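Local coordinates for protein putative polyketide synthase (Brevibacillus brevis, PDB 5HU7) that probably dehydrates beta-hydroxyacyl intermediates during polyketide assembly, acting as the dehydratase domain of a trans-AT polyketide synthase, at residues R48-R60 and L238-Y250. Numbering follows the deposited sequence.
Sequences RFFPLIAYLEMAR and LDGTFTLEELEIY
D239 OD1 takes two donors from T241: the hydroxyl OG1 at 2.7 Å, on the syn side, and the backbone N, from above the carboxylate plane, which closes an Asx turn. That turn fixes the corner at G240, and F49 lies flat against it. G240 CA sits over the F49 ring face, 3.9 Å from its centroid, in a CH-pi contact, and D239 O lies over the same face near its rim, 3.4 Å from F49 CZ. G240, with positive phi and no side chain, lets F49 lie this close.

Past the corner, F242 is the main residue facing the helix. Its CG stands between the backbone N and the carbonyl carbon (chi1 76°), and the ring reaches up to the first helical turn. L52 slides past it, CD2 only 3.2 Å from F242 CD2, a tight fit. Y55 CD2 and L56 CD2 both come to the ring's edge, the latter 3.9 Å from F242 CZ. With F242 cut back to an alanine, L52, Y55 and L56 would probably lose the ring they share, leaving a gap between helix and strand.

Further along, L56 also touches L244 and L247. At the far end the R60 chain crosses I249 at about a right angle, with R60 CD 3.4 Å from I249 CD1. R60 NH2 makes a salt bridge to E57 OE2, an oxygen that H13 also binds.

Helix segment 52-60 crosses strand 241-244 at -51°. First-half helix 52-65 thus lies against second-half strand 241-249, with T84 of strand 76-84 also touching Y55 and F242, consistent with the double hotdog fold of polyketide synthase dehydratases.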
ATOM      1  N   ARG A  48     -22.273  11.144 -12.740  1.00 72.84           N
ATOM      2  CA  ARG A  48     -23.112  11.062 -11.559  1.00 70.74           C
ATOM      3  C   ARG A  48     -22.316  11.236 -10.274  1.00 68.74           C
ATOM      4  O   ARG A  48     -21.113  11.109 -10.257  1.00 66.37           O
ATOM      5  CB  ARG A  48     -23.891   9.732 -11.518  1.00 73.36           C
ATOM      6  CG  ARG A  48     -23.017   8.505 -11.455  1.00 79.97           C
ATOM      7  CD  ARG A  48     -23.862   7.289 -11.618  1.00 86.06           C
ATOM      8  NE  ARG A  48     -23.121   6.039 -11.519  1.00 91.04           N
ATOM      9  CZ  ARG A  48     -22.276   5.587 -12.438  1.00 98.75           C
ATOM     10  NH1 ARG A  48     -22.020   6.300 -13.528  1.00 89.45           N
ATOM     11  NH2 ARG A  48     -21.666   4.423 -12.266  1.00 77.91           N
ATOM     12  N   PHE A  49     -23.018  11.471  -9.204  1.00 67.53           N
ATOM     13  CA  PHE A  49     -22.452  11.681  -7.875  1.00 65.08           C
ATOM     14  C   PHE A  49     -21.950  10.373  -7.325  1.00 68.50           C
ATOM     15  O   PHE A  49     -22.621   9.352  -7.480  1.00 69.56           O
ATOM     16  CB  PHE A  49     -23.524  12.238  -6.905  1.00 66.43           C
ATOM     17  CG  PHE A  49     -24.050  13.610  -7.253  1.00 70.09           C
ATOM     18  CD1 PHE A  49     -23.174  14.673  -7.470  1.00 73.95           C
ATOM     19  CD2 PHE A  49     -25.416  13.849  -7.345  1.00 72.33           C
ATOM     20  CE1 PHE A  49     -23.659  15.944  -7.811  1.00 75.97           C
ATOM     21  CE2 PHE A  49     -25.894  15.115  -7.691  1.00 77.16           C
ATOM     22  CZ  PHE A  49     -25.008  16.152  -7.936  1.00 75.30           C
ATOM     23  N   PHE A  50     -20.785  10.397  -6.656  1.00 64.85           N
ATOM     24  CA  PHE A  50     -20.253   9.214  -5.972  1.00 64.43           C
ATOM     25  C   PHE A  50     -21.279   8.800  -4.912  1.00 68.55           C
ATOM     26  O   PHE A  50     -21.796   9.678  -4.234  1.00 69.09           O
ATOM     27  CB  PHE A  50     -18.919   9.541  -5.285  1.00 64.86           C
ATOM     28  CG  PHE A  50     -18.129   8.350  -4.793  1.00 65.49           C
ATOM     29  CD1 PHE A  50     -17.500   7.496  -5.693  1.00 69.19           C
ATOM     30  CD2 PHE A  50     -17.865   8.181  -3.445  1.00 65.61           C
ATOM     31  CE1 PHE A  50     -16.727   6.435  -5.249  1.00 69.54           C
ATOM     32  CE2 PHE A  50     -17.030   7.156  -3.001  1.00 67.46           C
ATOM     33  CZ  PHE A  50     -16.477   6.285  -3.899  1.00 67.39           C
ATOM     34  N   PRO A  51     -21.633   7.512  -4.762  1.00 67.10           N
ATOM     35  CA  PRO A  51     -22.635   7.145  -3.749  1.00 65.80           C
ATOM     36  C   PRO A  51     -22.293   7.593  -2.329  1.00 68.63           C
ATOM     37  O   PRO A  51     -21.143   7.508  -1.925  1.00 68.14           O
ATOM     38  CB  PRO A  51     -22.720   5.624  -3.861  1.00 67.74           C
ATOM     39  CG  PRO A  51     -22.147   5.280  -5.132  1.00 73.38           C
ATOM     40  CD  PRO A  51     -21.170   6.330  -5.519  1.00 69.89           C
ATOM     41  N   LEU A  52     -23.288   8.082  -1.587  1.00 65.61           N
ATOM     42  CA  LEU A  52     -23.148   8.574  -0.204  1.00 65.73           C
ATOM     43  C   LEU A  52     -22.425   7.569   0.740  1.00 68.72           C
ATOM     44  O   LEU A  52     -21.368   7.893   1.291  1.00 66.74           O
ATOM     45  CB  LEU A  52     -24.534   8.999   0.351  1.00 66.51           C
ATOM     46  CG  LEU A  52     -25.234  10.201  -0.327  1.00 72.78           C
ATOM     47  CD1 LEU A  52     -26.686  10.468   0.195  1.00 74.28           C
ATOM     48  CD2 LEU A  52     -24.394  11.425  -0.299  1.00 74.50           C
ATOM     49  N   ILE A  53     -22.967   6.357   0.890  1.00 65.92           N
ATOM     50  CA  ILE A  53     -22.340   5.290   1.699  1.00 67.09           C
ATOM     51  C   ILE A  53     -20.930   4.905   1.252  1.00 64.83           C
ATOM     52  O   ILE A  53     -20.141   4.418   2.063  1.00 63.16           O
ATOM     53  CB  ILE A  53     -23.226   4.021   1.797  1.00 73.01           C
ATOM     54  CG1 ILE A  53     -23.632   3.526   0.356  1.00 77.24           C
ATOM     55  CG2 ILE A  53     -24.430   4.315   2.719  1.00 74.92           C
ATOM     56  CD1 ILE A  53     -24.198   2.195   0.283  1.00100.51           C
ATOM     57  N   ALA A  54     -20.612   5.111  -0.013  1.00 59.34           N
ATOM     58  CA  ALA A  54     -19.294   4.766  -0.502  1.00 59.52           C
ATOM     59  C   ALA A  54     -18.219   5.616   0.173  1.00 62.04           C
ATOM     60  O   ALA A  54     -17.142   5.105   0.455  1.00 61.16           O
ATOM     61  CB  ALA A  54     -19.230   4.913  -1.998  1.00 61.07           C
ATOM     62  N   TYR A  55     -18.555   6.879   0.545  1.00 56.77           N
ATOM     63  CA  TYR A  55     -17.635   7.756   1.260  1.00 55.08           C
ATOM     64  C   TYR A  55     -17.349   7.226   2.658  1.00 58.99           C
ATOM     65  O   TYR A  55     -16.221   7.335   3.126  1.00 62.28           O
ATOM     66  CB  TYR A  55     -18.236   9.163   1.402  1.00 54.10           C
ATOM     67  CG  TYR A  55     -18.364   9.942   0.114  1.00 52.85           C
ATOM     68  CD1 TYR A  55     -17.257  10.573  -0.457  1.00 54.28           C
ATOM     69  CD2 TYR A  55     -19.605  10.164  -0.460  1.00 53.90           C
ATOM     70  CE1 TYR A  55     -17.396  11.409  -1.571  1.00 53.96           C
ATOM     71  CE2 TYR A  55     -19.751  10.971  -1.585  1.00 55.40           C
ATOM     72  CZ  TYR A  55     -18.650  11.623  -2.111  1.00 58.83           C
ATOM     73  OH  TYR A  55     -18.793  12.443  -3.192  1.00 66.43           O
ATOM     74  N   LEU A  56     -18.363   6.666   3.332  1.00 52.71           N
ATOM     75  CA  LEU A  56     -18.209   6.143   4.683  1.00 53.16           C
ATOM     76  C   LEU A  56     -17.447   4.850   4.703  1.00 56.56           C
ATOM     77  O   LEU A  56     -16.588   4.637   5.558  1.00 57.01           O
ATOM     78  CB  LEU A  56     -19.572   5.945   5.315  1.00 55.04           C
ATOM     79  CG  LEU A  56     -20.480   7.189   5.407  1.00 58.89           C
ATOM     80  CD1 LEU A  56     -21.852   6.778   5.914  1.00 59.79           C
ATOM     81  CD2 LEU A  56     -19.883   8.233   6.282  1.00 56.80           C
ATOM     82  N   GLU A  57     -17.790   3.971   3.780  1.00 55.63           N
ATOM     83  CA  GLU A  57     -17.139   2.667   3.581  1.00 57.22           C
ATOM     84  C   GLU A  57     -15.642   2.823   3.207  1.00 59.83           C
ATOM     85  O   GLU A  57     -14.809   2.124   3.769  1.00 57.73           O
ATOM     86  CB  GLU A  57     -17.896   1.879   2.502  1.00 59.26           C
ATOM     87  CG  GLU A  57     -17.429   0.467   2.262  1.00 66.96           C
ATOM     88  CD  GLU A  57     -17.318  -0.408   3.488  1.00 77.12           C
ATOM     89  OE1 GLU A  57     -18.192  -0.293   4.368  1.00 83.54           O
ATOM     90  OE2 GLU A  57     -16.343  -1.186   3.596  1.00 78.18           O
ATOM     91  N   MET A  58     -15.318   3.768   2.302  1.00 59.49           N
ATOM     92  CA  MET A  58     -13.936   4.065   1.893  1.00 61.31           C
ATOM     93  C   MET A  58     -13.114   4.595   3.080  1.00 62.32           C
ATOM     94  O   MET A  58     -12.019   4.124   3.330  1.00 60.83           O
ATOM     95  CB  MET A  58     -13.901   5.074   0.734  1.00 64.81           C
ATOM     96  CG  MET A  58     -12.585   5.093   0.007  1.00 72.62           C
ATOM     97  SD  MET A  58     -12.346   6.448  -1.178  1.00 79.27           S
ATOM     98  CE  MET A  58     -13.512   6.130  -2.265  1.00 76.29           C
ATOM     99  N   ALA A  59     -13.657   5.563   3.812  1.00 57.62           N
ATOM    100  CA  ALA A  59     -13.018   6.148   4.995  1.00 55.92           C
ATOM    101  C   ALA A  59     -12.772   5.112   6.088  1.00 58.77           C
ATOM    102  O   ALA A  59     -11.708   5.111   6.709  1.00 59.89           O
ATOM    103  CB  ALA A  59     -13.897   7.246   5.539  1.00 55.36           C
ATOM    104  N   ARG A  60     -13.741   4.222   6.303  1.00 53.77           N
ATOM    105  CA  ARG A  60     -13.644   3.158   7.297  1.00 55.07           C
ATOM    106  C   ARG A  60     -12.574   2.154   6.912  1.00 63.43           C
ATOM    107  O   ARG A  60     -11.834   1.691   7.767  1.00 66.92           O
ATOM    108  CB  ARG A  60     -15.003   2.450   7.387  1.00 55.86           C
ATOM    109  CG  ARG A  60     -15.085   1.380   8.453  1.00 60.54           C
ATOM    110  CD  ARG A  60     -16.127   0.379   8.086  1.00 69.87           C
ATOM    111  NE  ARG A  60     -15.774  -0.381   6.872  1.00 80.89           N
ATOM    112  CZ  ARG A  60     -14.947  -1.425   6.817  1.00 92.63           C
ATOM    113  NH1 ARG A  60     -14.347  -1.867   7.919  1.00 86.13           N
ATOM    114  NH2 ARG A  60     -14.720  -2.040   5.660  1.00 75.14           N
ATOM    115  N   LEU A 238     -31.523  15.171  -4.696  1.00 82.58           N
ATOM    116  CA  LEU A 238     -30.235  15.074  -4.005  1.00 78.51           C
ATOM    117  C   LEU A 238     -29.118  15.700  -4.791  1.00 79.10           C
ATOM    118  O   LEU A 238     -29.052  15.526  -6.000  1.00 81.02           O
ATOM    119  CB  LEU A 238     -29.871  13.623  -3.658  1.00 76.54           C
ATOM    120  CG  LEU A 238     -30.840  12.863  -2.745  1.00 81.60           C
ATOM    121  CD1 LEU A 238     -30.243  11.524  -2.336  1.00 81.86           C
ATOM    122  CD2 LEU A 238     -31.211  13.656  -1.495  1.00 82.01           C
ATOM    123  N   ASP A 239     -28.240  16.437  -4.114  1.00 72.01           N
ATOM    124  CA  ASP A 239     -27.094  17.115  -4.736  1.00 70.53           C
ATOM    125  C   ASP A 239     -25.753  16.436  -4.451  1.00 70.59           C
ATOM    126  O   ASP A 239     -24.712  17.064  -4.644  1.00 72.74           O
ATOM    127  CB  ASP A 239     -27.065  18.594  -4.306  1.00 73.67           C
ATOM    128  CG  ASP A 239     -26.728  18.892  -2.852  1.00 78.73           C
ATOM    129  OD1 ASP A 239     -26.533  17.936  -2.075  1.00 76.07           O
ATOM    130  OD2 ASP A 239     -26.710  20.080  -2.482  1.00 87.77           O
ATOM    131  N   GLY A 240     -25.767  15.201  -3.957  1.00 62.50           N
ATOM    132  CA  GLY A 240     -24.538  14.477  -3.662  1.00 60.77           C
ATOM    133  C   GLY A 240     -23.848  14.820  -2.341  1.00 61.23           C
ATOM    134  O   GLY A 240     -22.824  14.215  -2.013  1.00 57.79           O
ATOM    135  N   THR A 241     -24.389  15.762  -1.555  1.00 57.98           N
ATOM    136  CA  THR A 241     -23.795  16.121  -0.265  1.00 57.17           C
ATOM    137  C   THR A 241     -24.527  15.484   0.922  1.00 58.47           C
ATOM    138  O   THR A 241     -25.685  15.105   0.838  1.00 59.57           O
ATOM    139  CB  THR A 241     -23.720  17.654  -0.066  1.00 63.32           C
ATOM    140  OG1 THR A 241     -25.016  18.188   0.160  1.00 60.53           O
ATOM    141  CG2 THR A 241     -22.988  18.377  -1.199  1.00 60.64           C
ATOM    142  N   PHE A 242     -23.848  15.410   2.033  1.00 54.59           N
ATOM    143  CA  PHE A 242     -24.422  14.973   3.280  1.00 55.50           C
ATOM    144  C   PHE A 242     -23.526  15.355   4.442  1.00 57.67           C
ATOM    145  O   PHE A 242     -22.353  15.645   4.253  1.00 56.58           O
ATOM    146  CB  PHE A 242     -24.680  13.455   3.293  1.00 57.18           C
ATOM    147  CG  PHE A 242     -23.437  12.603   3.487  1.00 57.63           C
ATOM    148  CD1 PHE A 242     -22.982  12.279   4.768  1.00 59.62           C
ATOM    149  CD2 PHE A 242     -22.754  12.087   2.401  1.00 57.96           C
ATOM    150  CE1 PHE A 242     -21.916  11.399   4.943  1.00 58.68           C
ATOM    151  CE2 PHE A 242     -21.673  11.230   2.582  1.00 59.89           C
ATOM    152  CZ  PHE A 242     -21.274  10.877   3.841  1.00 57.55           C
ATOM    153  N   THR A 243     -24.113  15.351   5.643  1.00 54.87           N
ATOM    154  CA  THR A 243     -23.434  15.521   6.918  1.00 54.18           C
ATOM    155  C   THR A 243     -23.890  14.393   7.840  1.00 56.94           C
ATOM    156  O   THR A 243     -25.024  13.917   7.723  1.00 56.52           O
ATOM    157  CB  THR A 243     -23.697  16.895   7.567  1.00 66.19           C
ATOM    158  OG1 THR A 243     -25.093  17.059   7.758  1.00 71.60           O
ATOM    159  CG2 THR A 243     -23.116  18.050   6.762  1.00 63.10           C
ATOM    160  N   LEU A 244     -23.011  13.959   8.748  1.00 52.95           N
ATOM    161  CA  LEU A 244     -23.350  12.909   9.703  1.00 51.65           C
ATOM    162  C   LEU A 244     -22.640  13.187  10.985  1.00 53.07           C
ATOM    163  O   LEU A 244     -21.418  13.166  11.039  1.00 50.60           O
ATOM    164  CB  LEU A 244     -22.981  11.551   9.092  1.00 50.45           C
ATOM    165  CG  LEU A 244     -23.070  10.283   9.916  1.00 54.51           C
ATOM    166  CD1 LEU A 244     -24.412  10.021  10.360  1.00 55.38           C
ATOM    167  CD2 LEU A 244     -22.607   9.105   9.099  1.00 60.74           C
ATOM    168  N   GLU A 245     -23.400  13.484  12.023  1.00 52.76           N
ATOM    169  CA  GLU A 245     -22.821  13.799  13.314  1.00 53.02           C
ATOM    170  C   GLU A 245     -22.070  12.652  13.941  1.00 55.86           C
ATOM    171  O   GLU A 245     -20.999  12.878  14.476  1.00 55.59           O
ATOM    172  CB  GLU A 245     -23.871  14.361  14.288  1.00 56.01           C
ATOM    173  CG  GLU A 245     -23.975  15.877  14.248  1.00 79.63           C
ATOM    174  CD  GLU A 245     -22.654  16.599  14.487  1.00117.37           C
ATOM    175  OE1 GLU A 245     -22.114  16.500  15.616  1.00101.21           O
ATOM    176  OE2 GLU A 245     -22.106  17.168  13.511  1.00119.14           O
ATOM    177  N   GLU A 246     -22.609  11.440  13.884  1.00 51.73           N
ATOM    178  CA  GLU A 246     -21.965  10.295  14.490  1.00 50.19           C
ATOM    179  C   GLU A 246     -22.356   9.022  13.823  1.00 54.91           C
ATOM    180  O   GLU A 246     -23.502   8.868  13.423  1.00 56.18           O
ATOM    181  CB  GLU A 246     -22.314  10.226  15.992  1.00 51.83           C
ATOM    182  CG  GLU A 246     -21.405   9.331  16.814  1.00 59.88           C
ATOM    183  CD  GLU A 246     -21.766   9.337  18.288  1.00 92.24           C
ATOM    184  OE1 GLU A 246     -22.707   8.603  18.670  1.00 84.77           O
ATOM    185  OE2 GLU A 246     -21.128  10.102  19.053  1.00 91.55           O
ATOM    186  N   LEU A 247     -21.417   8.095  13.749  1.00 51.47           N
ATOM    187  CA  LEU A 247     -21.593   6.782  13.168  1.00 52.89           C
ATOM    188  C   LEU A 247     -20.836   5.829  14.048  1.00 55.88           C
ATOM    189  O   LEU A 247     -19.623   5.998  14.215  1.00 53.34           O
ATOM    190  CB  LEU A 247     -21.011   6.761  11.742  1.00 53.73           C
ATOM    191  CG  LEU A 247     -20.722   5.417  11.074  1.00 61.54           C
ATOM    192  CD1 LEU A 247     -21.934   4.562  11.003  1.00 61.88           C
ATOM    193  CD2 LEU A 247     -20.208   5.624   9.654  1.00 69.31           C
ATOM    194  N   GLU A 248     -21.525   4.816  14.592  1.00 50.78           N
ATOM    195  CA  GLU A 248     -20.898   3.802  15.414  1.00 50.98           C
ATOM    196  C   GLU A 248     -21.056   2.466  14.717  1.00 54.91           C
ATOM    197  O   GLU A 248     -22.135   2.162  14.267  1.00 55.46           O
ATOM    198  CB  GLU A 248     -21.493   3.821  16.828  1.00 53.43           C
ATOM    199  CG  GLU A 248     -20.989   5.013  17.633  1.00 54.99           C
ATOM    200  CD  GLU A 248     -21.514   5.164  19.041  1.00 65.99           C
ATOM    201  OE1 GLU A 248     -22.394   4.366  19.433  1.00 64.92           O
ATOM    202  OE2 GLU A 248     -21.000   6.034  19.783  1.00 62.13           O
ATOM    203  N   ILE A 249     -19.976   1.717  14.548  1.00 53.55           N
ATOM    204  CA  ILE A 249     -19.987   0.398  13.924  1.00 55.64           C
ATOM    205  C   ILE A 249     -19.636  -0.577  15.068  1.00 61.69           C
ATOM    206  O   ILE A 249     -18.532  -0.519  15.596  1.00 59.85           O
ATOM    207  CB  ILE A 249     -19.005   0.304  12.737  1.00 58.97           C
ATOM    208  CG1 ILE A 249     -19.264   1.421  11.705  1.00 58.45           C
ATOM    209  CG2 ILE A 249     -19.123  -1.073  12.072  1.00 62.69           C
ATOM    210  CD1 ILE A 249     -18.169   1.531  10.610  1.00 65.21           C
ATOM    211  N   TYR A 250     -20.597  -1.420  15.472  1.00 61.09           N
ATOM    212  CA  TYR A 250     -20.457  -2.318  16.635  1.00 63.24           C
ATOM    213  C   TYR A 250     -19.802  -3.667  16.349  1.00 76.23           C
ATOM    214  O   TYR A 250     -19.324  -4.311  17.278  1.00 78.94           O
ATOM    215  CB  TYR A 250     -21.818  -2.520  17.292  1.00 62.23           C
ATOM    216  CG  TYR A 250     -22.445  -1.201  17.679  1.00 59.06           C
ATOM    217  CD1 TYR A 250     -21.863  -0.389  18.634  1.00 61.15           C
ATOM    218  CD2 TYR A 250     -23.561  -0.721  17.010  1.00 58.96           C
ATOM    219  CE1 TYR A 250     -22.412   0.851  18.965  1.00 60.17           C
ATOM    220  CE2 TYR A 250     -24.111   0.514  17.322  1.00 58.83           C
ATOM    221  CZ  TYR A 250     -23.552   1.287  18.321  1.00 63.10           C
ATOM    222  OH  TYR A 250     -24.126   2.496  18.618  1.00 56.36           O
TER